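Local coordinates for protein cytochrome P450 (Bacillus subtilis subsp. subtilis, PDB 4RM4) that probably acts as a heme-dependent monooxygenase of the cytochrome P450 family, using iron-bound oxygen to oxidise organic substrates, at residues Thr244-Ser249 against Ser384-Leu389; Leu271-Val276 against Glu358-Leu363; Val276-Arg281 against His335-Ile340. All blocks are in the same frame, centred on the assembly; numbering follows the deposited sequence.

Overall arrangement
Followed from the N terminus, the chain first enters the contacts at 244-249 on the long helix 226-257, then runs through 271-276 and 276-281, which share Val276 on helix 272-282. The loops then close in reverse order. Segment 335-340 returns to 276-281 and completes contact 3; 358-363, on helix 352-369, completes contact 2 around it; 384-389 completes contact 1 around both. The three are therefore concentric and none cross. Leu247 joins the groups, its CD2 lying 3.9 Å from Ala359 CB and its CD1 3.9 Å from Leu280 CD2. Contact 2 joins helices 272-282 and 352-369, while contacts 1 and 3 fasten loops to helices 226-257 and 272-282.

Contact 1: residues Thr244-Ser249 against Ser384-Leu389; sequences TTNLIS and SVIYGL. With HEM (protoporphyrin IX containing Fe), chain B.
The flat carboxamide of Asn246 has Gly388 laid over one face: Gly388 CA stands almost straight above Asn246 CG at 3.8 Å, an approach allowed by the lack of a side chain on the glycine. On the same side and toward the nitrogen end, Ile386 crosses Asn246 at about a right angle, its CG2 3.5 Å from Asn246 ND2. At the rim of the carboxamide, close to its plane, a water donates to Asn246 OD1 at 2.6 Å. The contact belongs to the cytochrome P450 fold, where helix 226-257, the long central helix of the family, crosses beside the heme, and 384-389 leads into strand 389-395. Asn246 CG lies anti to its carbonyl carbon (chi1 -71°), which directs the amide at that loop. The same water links two helix side chains to the loop backbone, donating to Leu389 O at 2.8 Å and accepting from Ser249 OG at 2.7 Å. Ser249 OG is also hydrogen-bonded to Ser136 OG, while Asn250 ND2 bonds directly to Tyr387 O. Tyr387 itself turns elsewhere, stacking on Tyr24. The porphyrin meets the helix through its substituents: Thr244 OG1 is 3.4 Å from the methyl CMC, and Leu247 CD2 touches the vinyl carbon CBB at 3.3 Å.

Contact 2: residues Leu271-Val276 against Glu358-Leu363; sequences LMPQAV and EANIAL
Met272, Val276, Ala359 and Leu363 supply the apolar part of this helix-helix contact. Met272 leaves the backbone with CG anti to N (chi1 -175°) and then bends at both following torsions, which brings its thioether end across Leu363 at about a right angle: CE lies 3.7 Å from Leu363 CB, and SD is 3.8 Å from that same CB. One turn on, a single methyl of Val276 does the touching, its CG2 resting 3.8 Å from Leu363 CD1 and 4.1 Å from Ala359 CB. The second kind of contact sets a polar group against carbon. Met272 CG stands over a face of the Asn360 amide, 4.0 Å from Asn360 CG, while Asn360 ND2 reaches the ring of the more exposed Pro273, 3.7 Å from its CG. The backbones come nearest here, with Pro273 CA and Asn360 CA 6.3 Å apart. The axes of 272-276 and 358-363 approach to 9.6 Å, with 117° between their N-to-C directions. In the P450 fold these are the K and L helices; helix 226-257 packs on Leu363 through Ala251 and Met252, helix 261-267 covers Met272 through Leu265, and helix 102-123 packs against Ile361 of the L helix.

Contact 3: residues Val276-Arg281 against His335-Ile340; sequences VEEALR and HPNPHI
His339 reaches from the loop onto helix 272-282, the P450 K helix that carries the family's ExxR motif, here Glu278 and Arg281. Its CB packs against Arg281, 3.7 Å from Arg281 CB. From there CG sits between the backbone N and the carbonyl carbon (chi1 67°), a position that lays the ring along the helix. CD2 comes to 3.5 Å from Glu277 O, and Leu280 CB covers one face of the ring in a CH-pi contact, 3.8 Å from the His339 ring centroid. ND1 is hydrogen-bonded to Ala341 N, within the loop's own continuation. At the tip, NE2 donates to Glu277 OE1 at 2.8 Å with an N-H...O angle of 158°; the acceptor is close to the ring plane, though the donor stands above the plane of the carboxylate. The other oxygen of Glu277, OE2, forms a salt bridge with Arg356.

On the neighbouring helix face, Arg281 grips Glu278 side-on, NE to OE1 and NH1 to OE2, each at 2.9 Å. With Arg334, which also forms a salt bridge to OE2, they make up the Glu-Arg-Arg triad of the family. Asn337 adds a loop-borne donor: its ND2 reaches Glu278 OE1 at 2.9 Å, bent to 137°, from the face opposite Arg281 NE. Two donors thus hold that oxygen. The other end of the same amide is less well served: Asn337 OD1 is buried without a polar partner, 3.5 Å from the carbon Arg281 CD.

Contact 1: residues Thr244-Ser249 against Ser384-Leu389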
loop_
_atom_site.group_PDB
_atom_site.type_symbol
_atom_site.label_atom_id
_atom_site.label_comp_id
_atom_site.label_asym_id
_atom_site.label_seq_id
_atom_site.Cartn_x
_atom_site.Cartn_y
_atom_site.Cartn_z
ATOM N N THR A 244 -0.933 3.878 -0.117
ATOM C CA THR A 244 -0.419 4.986 -0.901
ATOM C C THR A 244 -0.312 6.262 -0.063
ATOM O O THR A 244 0.674 7.003 -0.167
ATOM C CB THR A 244 -1.254 5.210 -2.160
ATOM O OG1 THR A 244 -1.307 3.980 -2.886
ATOM C CG2 THR A 244 -0.620 6.262 -3.017
ATOM N N THR A 245 -1.320 6.507 0.763
ATOM C CA THR A 245 -1.266 7.630 1.687
ATOM C C THR A 245 -0.047 7.483 2.584
ATOM O O THR A 245 0.712 8.429 2.808
ATOM C CB THR A 245 -2.500 7.652 2.596
ATOM O OG1 THR A 245 -3.651 8.002 1.818
ATOM C CG2 THR A 245 -2.311 8.659 3.719
ATOM N N ASN A 246 0.132 6.279 3.112
ATOM C CA ASN A 246 1.200 6.060 4.078
ATOM C C ASN A 246 2.567 6.110 3.412
ATOM O O ASN A 246 3.533 6.553 4.034
ATOM C CB ASN A 246 0.984 4.760 4.865
ATOM C CG ASN A 246 -0.183 4.860 5.841
ATOM O OD1 ASN A 246 -0.541 5.949 6.287
ATOM N ND2 ASN A 246 -0.767 3.722 6.189
ATOM N N LEU A 247 2.645 5.690 2.146
ATOM C CA LEU A 247 3.894 5.828 1.389
ATOM C C LEU A 247 4.255 7.303 1.276
ATOM O O LEU A 247 5.392 7.702 1.539
ATOM C CB LEU A 247 3.786 5.206 -0.019
ATOM C CG LEU A 247 4.964 5.503 -0.971
ATOM C CD1 LEU A 247 6.304 5.130 -0.342
ATOM C CD2 LEU A 247 4.770 4.789 -2.326
ATOM N N ILE A 248 3.277 8.122 0.899
ATOM C CA ILE A 248 3.541 9.548 0.724
ATOM C C ILE A 248 3.968 10.223 2.034
ATOM O O ILE A 248 4.957 10.976 2.055
ATOM C CB ILE A 248 2.336 10.268 0.135
ATOM C CG1 ILE A 248 2.162 9.865 -1.333
ATOM C CG2 ILE A 248 2.518 11.768 0.260
ATOM C CD1 ILE A 248 0.753 10.183 -1.892
ATOM N N SER A 249 3.233 9.949 3.115
ATOM C CA SER A 249 3.602 10.463 4.443
ATOM C C SER A 249 4.991 9.984 4.882
ATOM O O SER A 249 5.828 10.771 5.336
ATOM C CB SER A 249 2.569 10.049 5.501
ATOM O OG SER A 249 1.255 10.439 5.145
ATOM N N SER A 384 -0.599 -3.153 14.056
ATOM C CA SER A 384 0.504 -4.037 13.682
ATOM C C SER A 384 0.712 -4.163 12.169
ATOM O O SER A 384 1.846 -4.097 11.684
ATOM C CB SER A 384 0.309 -5.425 14.302
ATOM O OG SER A 384 0.583 -5.406 15.691
ATOM N N VAL A 385 -0.383 -4.331 11.429
ATOM C CA VAL A 385 -0.314 -4.630 10.000
ATOM C C VAL A 385 -0.095 -3.389 9.121
ATOM O O VAL A 385 -0.015 -3.487 7.895
ATOM C CB VAL A 385 -1.589 -5.398 9.543
ATOM C CG1 VAL A 385 -2.839 -4.575 9.826
ATOM C CG2 VAL A 385 -1.508 -5.775 8.073
ATOM N N ILE A 386 -0.001 -2.224 9.753
ATOM C CA ILE A 386 0.080 -0.959 9.033
ATOM C C ILE A 386 1.251 -0.133 9.554
ATOM O O ILE A 386 1.499 -0.117 10.756
ATOM C CB ILE A 386 -1.225 -0.152 9.219
ATOM C CG1 ILE A 386 -2.406 -0.912 8.617
ATOM C CG2 ILE A 386 -1.097 1.230 8.602
ATOM C CD1 ILE A 386 -3.730 -0.195 8.759
ATOM N N TYR A 387 1.992 0.513 8.655
ATOM C CA TYR A 387 3.051 1.435 9.070
ATOM C C TYR A 387 2.857 2.810 8.436
ATOM O O TYR A 387 3.053 2.984 7.239
ATOM C CB TYR A 387 4.451 0.890 8.744
ATOM C CG TYR A 387 5.545 1.799 9.267
ATOM C CD1 TYR A 387 5.843 1.852 10.629
ATOM C CD2 TYR A 387 6.234 2.640 8.412
ATOM C CE1 TYR A 387 6.831 2.710 11.117
ATOM C CE2 TYR A 387 7.221 3.480 8.879
ATOM C CZ TYR A 387 7.513 3.521 10.230
ATOM O OH TYR A 387 8.493 4.370 10.676
ATOM N N GLY A 388 2.480 3.794 9.244
ATOM C CA GLY A 388 2.282 5.135 8.731
ATOM C C GLY A 388 1.829 6.098 9.806
ATOM O O GLY A 388 1.943 5.798 10.990
ATOM N N LEU A 389 1.311 7.244 9.377
ATOM C CA LEU A 389 0.993 8.356 10.260
ATOM C C LEU A 389 -0.490 8.742 10.191
ATOM O O LEU A 389 -1.072 8.819 9.112
ATOM C CB LEU A 389 1.858 9.573 9.886
ATOM C CG LEU A 389 3.372 9.398 10.039
ATOM C CD1 LEU A 389 4.097 10.616 9.535
ATOM C CD2 LEU A 389 3.695 9.130 11.500
HETATM C CHA HEM B . -0.651 -6.612 -3.645
HETATM C CHB HEM B . 1.915 -3.293 -1.237
HETATM C CHC HEM B . -0.535 0.264 -3.499
HETATM C CHD HEM B . -3.441 -3.044 -5.524
HETATM C C1A HEM B . 0.291 -6.029 -2.822
HETATM C C2A HEM B . 1.329 -6.715 -2.080
HETATM C C3A HEM B . 2.039 -5.800 -1.415
HETATM C C4A HEM B . 1.488 -4.501 -1.723
HETATM C CMA HEM B . 3.249 -6.066 -0.476
HETATM C CAA HEM B . 1.590 -8.242 -2.062
HETATM C CBA HEM B . 0.622 -8.941 -1.126
HETATM C CGA HEM B . 1.035 -10.372 -0.865
HETATM O O1A HEM B . 0.344 -11.017 -0.036
HETATM O O2A HEM B . 2.030 -10.853 -1.466
HETATM C C1B HEM B . 1.488 -2.065 -1.678
HETATM C C2B HEM B . 2.115 -0.798 -1.350
HETATM C C3B HEM B . 1.425 0.176 -1.959
HETATM C C4B HEM B . 0.355 -0.429 -2.717
HETATM C CMB HEM B . 3.353 -0.650 -0.439
HETATM C CAB HEM B . 1.672 1.702 -1.972
HETATM C CBB HEM B . 2.870 2.199 -1.656
HETATM C C1C HEM B . -1.507 -0.323 -4.266
HETATM C C2C HEM B . -2.423 0.362 -5.158
HETATM C C3C HEM B . -3.217 -0.565 -5.710
HETATM C C4C HEM B . -2.833 -1.849 -5.193
HETATM C CMC HEM B . -2.412 1.889 -5.386
HETATM C CAC HEM B . -4.379 -0.412 -6.721
HETATM C CBC HEM B . -4.954 0.752 -7.037
HETATM C C1D HEM B . -2.984 -4.298 -5.190
HETATM C C2D HEM B . -3.631 -5.517 -5.585
HETATM C C3D HEM B . -2.766 -6.643 -5.005
HETATM C C4D HEM B . -1.676 -5.979 -4.317
HETATM C CMD HEM B . -4.916 -5.641 -6.424
HETATM C CAD HEM B . -3.011 -8.164 -5.147
HETATM C CBD HEM B . -2.247 -8.647 -6.382
HETATM C CGD HEM B . -2.363 -10.148 -6.508
HETATM O O1D HEM B . -2.067 -10.673 -7.617
HETATM O O2D HEM B . -2.773 -10.791 -5.507
HETATM N NA HEM B . 0.419 -4.677 -2.568
HETATM N NB HEM B . 0.412 -1.788 -2.507
HETATM N NC HEM B . -1.785 -1.675 -4.304
HETATM N ND HEM B . -1.847 -4.604 -4.463
HETATM FE FE HEM B . -0.598 -3.203 -3.577
HETATM O O HOH W 1 0.115 8.495 6.604
HETATM O O HOH W 2 -1.828 -3.234 -1.472
#

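Contact 2: residues Leu271-Val276 against Glu358-Leu363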
loop_
_atom_site.group_PDB
_atom_site.type_symbol
_atom_site.label_atom_id
_atom_site.label_comp_id
_atom_site.label_asym_id
_atom_site.label_seq_id
_atom_site.Cartn_x
_atom_site.Cartn_y
_atom_site.Cartn_z
ATOM N N LEU A 271 15.849 13.119 -9.413
ATOM C CA LEU A 271 16.260 12.067 -8.495
ATOM C C LEU A 271 15.070 11.398 -7.803
ATOM O O LEU A 271 15.241 10.420 -7.076
ATOM C CB LEU A 271 17.226 12.619 -7.449
ATOM C CG LEU A 271 18.546 13.134 -8.030
ATOM C CD1 LEU A 271 19.303 13.925 -6.993
ATOM C CD2 LEU A 271 19.391 11.987 -8.539
ATOM N N MET A 272 13.865 11.908 -8.041
ATOM C CA MET A 272 12.698 11.433 -7.297
ATOM C C MET A 272 12.332 9.940 -7.468
ATOM O O MET A 272 12.054 9.264 -6.475
ATOM C CB MET A 272 11.490 12.343 -7.529
ATOM C CG MET A 272 10.279 11.973 -6.693
ATOM S SD MET A 272 10.564 12.252 -4.930
ATOM C CE MET A 272 10.578 14.042 -4.870
ATOM N N PRO A 273 12.325 9.409 -8.706
ATOM C CA PRO A 273 11.968 7.982 -8.791
ATOM C C PRO A 273 12.827 7.113 -7.861
ATOM O O PRO A 273 12.322 6.223 -7.188
ATOM C CB PRO A 273 12.262 7.633 -10.260
ATOM C CG PRO A 273 12.063 8.920 -10.991
ATOM C CD PRO A 273 12.562 9.999 -10.040
ATOM N N GLN A 274 14.125 7.375 -7.831
ATOM C CA GLN A 274 15.017 6.612 -6.978
ATOM C C GLN A 274 14.761 6.883 -5.498
ATOM O O GLN A 274 14.935 6.007 -4.654
ATOM C CB GLN A 274 16.471 6.920 -7.357
ATOM C CG GLN A 274 16.755 6.706 -8.849
ATOM C CD GLN A 274 16.765 8.004 -9.672
ATOM O OE1 GLN A 274 15.750 8.702 -9.791
ATOM N NE2 GLN A 274 17.926 8.327 -10.247
ATOM N N ALA A 275 14.356 8.106 -5.181
ATOM C CA ALA A 275 14.067 8.473 -3.802
ATOM C C ALA A 275 12.813 7.735 -3.348
ATOM O O ALA A 275 12.704 7.294 -2.198
ATOM C CB ALA A 275 13.865 9.979 -3.685
ATOM N N VAL A 276 11.862 7.595 -4.262
ATOM C CA VAL A 276 10.652 6.842 -3.950
ATOM C C VAL A 276 10.980 5.371 -3.641
ATOM O O VAL A 276 10.455 4.800 -2.685
ATOM C CB VAL A 276 9.595 6.992 -5.073
ATOM C CG1 VAL A 276 8.507 5.923 -4.955
ATOM C CG2 VAL A 276 8.997 8.392 -5.015
ATOM N N GLU A 358 1.719 7.998 -8.342
ATOM C CA GLU A 358 1.137 8.894 -7.343
ATOM C C GLU A 358 2.196 9.530 -6.417
ATOM O O GLU A 358 2.174 10.737 -6.170
ATOM C CB GLU A 358 0.061 8.171 -6.532
ATOM C CG GLU A 358 -1.164 7.789 -7.355
ATOM C CD GLU A 358 -2.326 7.360 -6.482
ATOM O OE1 GLU A 358 -2.906 6.284 -6.744
ATOM O OE2 GLU A 358 -2.650 8.088 -5.516
ATOM N N ALA A 359 3.123 8.723 -5.913
ATOM C CA ALA A 359 4.143 9.228 -4.996
ATOM C C ALA A 359 5.090 10.204 -5.682
ATOM O O ALA A 359 5.445 11.241 -5.114
ATOM C CB ALA A 359 4.931 8.070 -4.388
ATOM N N ASN A 360 5.512 9.869 -6.897
ATOM C CA ASN A 360 6.422 10.760 -7.614
ATOM C C ASN A 360 5.766 12.118 -7.797
ATOM O O ASN A 360 6.366 13.153 -7.507
ATOM C CB ASN A 360 6.801 10.174 -8.970
ATOM C CG ASN A 360 7.783 11.049 -9.734
ATOM O OD1 ASN A 360 7.691 12.276 -9.716
ATOM N ND2 ASN A 360 8.739 10.417 -10.397
ATOM N N ILE A 361 4.531 12.104 -8.283
ATOM C CA ILE A 361 3.790 13.338 -8.509
ATOM C C ILE A 361 3.477 14.083 -7.213
ATOM O O ILE A 361 3.738 15.282 -7.094
ATOM C CB ILE A 361 2.505 13.077 -9.300
ATOM C CG1 ILE A 361 2.865 12.845 -10.771
ATOM C CG2 ILE A 361 1.533 14.238 -9.117
ATOM C CD1 ILE A 361 1.690 12.613 -11.677
ATOM N N ALA A 362 2.947 13.368 -6.229
ATOM C CA ALA A 362 2.682 13.981 -4.938
ATOM C C ALA A 362 3.937 14.611 -4.333
ATOM O O ALA A 362 3.908 15.766 -3.920
ATOM C CB ALA A 362 2.071 12.991 -3.990
ATOM N N LEU A 363 5.042 13.868 -4.286
ATOM C CA LEU A 363 6.241 14.383 -3.616
ATOM C C LEU A 363 6.878 15.519 -4.399
ATOM O O LEU A 363 7.223 16.562 -3.832
ATOM C CB LEU A 363 7.263 13.275 -3.387
ATOM C CG LEU A 363 6.722 12.158 -2.495
ATOM C CD1 LEU A 363 7.642 10.959 -2.517
ATOM C CD2 LEU A 363 6.497 12.673 -1.068
#

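Contact 3: residues Val276-Arg281 against His335-Ile340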
loop_
_atom_site.group_PDB
_atom_site.type_symbol
_atom_site.label_atom_id
_atom_site.label_comp_id
_atom_site.label_asym_id
_atom_site.label_seq_id
_atom_site.Cartn_x
_atom_site.Cartn_y
_atom_site.Cartn_z
ATOM N N VAL A 276 11.862 7.595 -4.262
ATOM C CA VAL A 276 10.652 6.842 -3.950
ATOM C C VAL A 276 10.980 5.371 -3.641
ATOM O O VAL A 276 10.455 4.800 -2.685
ATOM C CB VAL A 276 9.595 6.992 -5.073
ATOM C CG1 VAL A 276 8.507 5.923 -4.955
ATOM C CG2 VAL A 276 8.997 8.392 -5.015
ATOM N N GLU A 277 11.885 4.765 -4.406
ATOM C CA GLU A 277 12.250 3.386 -4.120
ATOM C C GLU A 277 12.888 3.296 -2.740
ATOM O O GLU A 277 12.628 2.361 -1.995
ATOM C CB GLU A 277 13.136 2.792 -5.223
ATOM C CG GLU A 277 12.430 2.775 -6.596
ATOM C CD GLU A 277 11.120 2.011 -6.572
ATOM O OE1 GLU A 277 11.128 0.837 -6.152
ATOM O OE2 GLU A 277 10.088 2.582 -6.999
ATOM N N GLU A 278 13.703 4.285 -2.379
ATOM C CA GLU A 278 14.332 4.241 -1.055
ATOM C C GLU A 278 13.304 4.449 0.070
ATOM O O GLU A 278 13.431 3.876 1.154
ATOM C CB GLU A 278 15.472 5.254 -0.960
ATOM C CG GLU A 278 16.264 5.211 0.327
ATOM C CD GLU A 278 17.019 3.913 0.543
ATOM O OE1 GLU A 278 16.620 2.864 -0.026
ATOM O OE2 GLU A 278 18.021 3.934 1.312
ATOM N N ALA A 279 12.264 5.235 -0.194
ATOM C CA ALA A 279 11.213 5.406 0.804
ATOM C C ALA A 279 10.447 4.092 0.979
ATOM O O ALA A 279 10.081 3.712 2.096
ATOM C CB ALA A 279 10.278 6.548 0.418
ATOM N N LEU A 280 10.213 3.392 -0.126
ATOM C CA LEU A 280 9.594 2.063 -0.060
ATOM C C LEU A 280 10.456 1.106 0.748
ATOM O O LEU A 280 9.944 0.344 1.561
ATOM C CB LEU A 280 9.354 1.495 -1.457
ATOM C CG LEU A 280 8.141 2.147 -2.154
ATOM C CD1 LEU A 280 8.284 2.100 -3.667
ATOM C CD2 LEU A 280 6.827 1.538 -1.692
ATOM N N ARG A 281 11.766 1.136 0.516
ATOM C CA ARG A 281 12.645 0.251 1.268
ATOM C C ARG A 281 12.644 0.628 2.740
ATOM O O ARG A 281 12.506 -0.229 3.622
ATOM C CB ARG A 281 14.093 0.287 0.749
ATOM C CG ARG A 281 14.943 -0.763 1.501
ATOM C CD ARG A 281 16.453 -0.566 1.327
ATOM N NE ARG A 281 16.926 0.703 1.878
ATOM C CZ ARG A 281 17.381 0.873 3.120
ATOM N NH1 ARG A 281 17.823 2.065 3.510
ATOM N NH2 ARG A 281 17.437 -0.147 3.963
ATOM N N HIS A 335 21.269 2.217 -5.372
ATOM C CA HIS A 335 21.020 1.485 -6.612
ATOM C C HIS A 335 22.038 0.360 -6.814
ATOM O O HIS A 335 23.244 0.596 -6.724
ATOM C CB HIS A 335 21.045 2.440 -7.812
ATOM C CG HIS A 335 20.251 1.948 -8.984
ATOM N ND1 HIS A 335 20.822 1.651 -10.203
ATOM C CD2 HIS A 335 18.928 1.689 -9.117
ATOM C CE1 HIS A 335 19.885 1.234 -11.037
ATOM N NE2 HIS A 335 18.727 1.250 -10.403
ATOM N N PRO A 336 21.559 -0.871 -7.073
ATOM C CA PRO A 336 20.147 -1.260 -7.159
ATOM C C PRO A 336 19.489 -1.283 -5.785
ATOM O O PRO A 336 20.164 -1.249 -4.751
ATOM C CB PRO A 336 20.210 -2.684 -7.715
ATOM C CG PRO A 336 21.518 -3.206 -7.229
ATOM C CD PRO A 336 22.457 -2.026 -7.252
ATOM N N ASN A 337 18.167 -1.349 -5.795
ATOM C CA ASN A 337 17.387 -1.310 -4.567
ATOM C C ASN A 337 16.275 -2.352 -4.594
ATOM O O ASN A 337 15.120 -2.020 -4.841
ATOM C CB ASN A 337 16.791 0.088 -4.388
ATOM C CG ASN A 337 16.348 0.350 -2.959
ATOM O OD1 ASN A 337 16.239 -0.573 -2.156
ATOM N ND2 ASN A 337 16.102 1.610 -2.639
ATOM N N PRO A 338 16.626 -3.622 -4.338
ATOM C CA PRO A 338 15.727 -4.781 -4.413
ATOM C C PRO A 338 14.864 -4.951 -3.159
ATOM O O PRO A 338 14.782 -6.038 -2.574
ATOM C CB PRO A 338 16.705 -5.950 -4.544
ATOM C CG PRO A 338 17.908 -5.495 -3.770
ATOM C CD PRO A 338 17.983 -4.004 -3.915
ATOM N N HIS A 339 14.207 -3.877 -2.749
ATOM C CA HIS A 339 13.290 -3.967 -1.624
ATOM C C HIS A 339 12.110 -4.873 -1.983
ATOM O O HIS A 339 11.832 -5.138 -3.153
ATOM C CB HIS A 339 12.790 -2.581 -1.221
ATOM C CG HIS A 339 11.914 -1.931 -2.244
ATOM N ND1 HIS A 339 10.603 -2.315 -2.459
ATOM C CD2 HIS A 339 12.159 -0.920 -3.108
ATOM C CE1 HIS A 339 10.085 -1.570 -3.420
ATOM N NE2 HIS A 339 11.005 -0.711 -3.826
ATOM N N ILE A 340 11.412 -5.350 -0.976
ATOM C CA ILE A 340 10.216 -6.118 -1.252
ATOM C C ILE A 340 8.972 -5.434 -0.693
ATOM O O ILE A 340 8.047 -6.077 -0.238
ATOM C CB ILE A 340 10.366 -7.588 -0.836
ATOM C CG1 ILE A 340 11.126 -7.729 0.482
ATOM C CG2 ILE A 340 11.167 -8.337 -1.896
ATOM C CD1 ILE A 340 11.481 -9.179 0.781
HETATM O O HOH W 3 13.342 -0.913 -6.562
#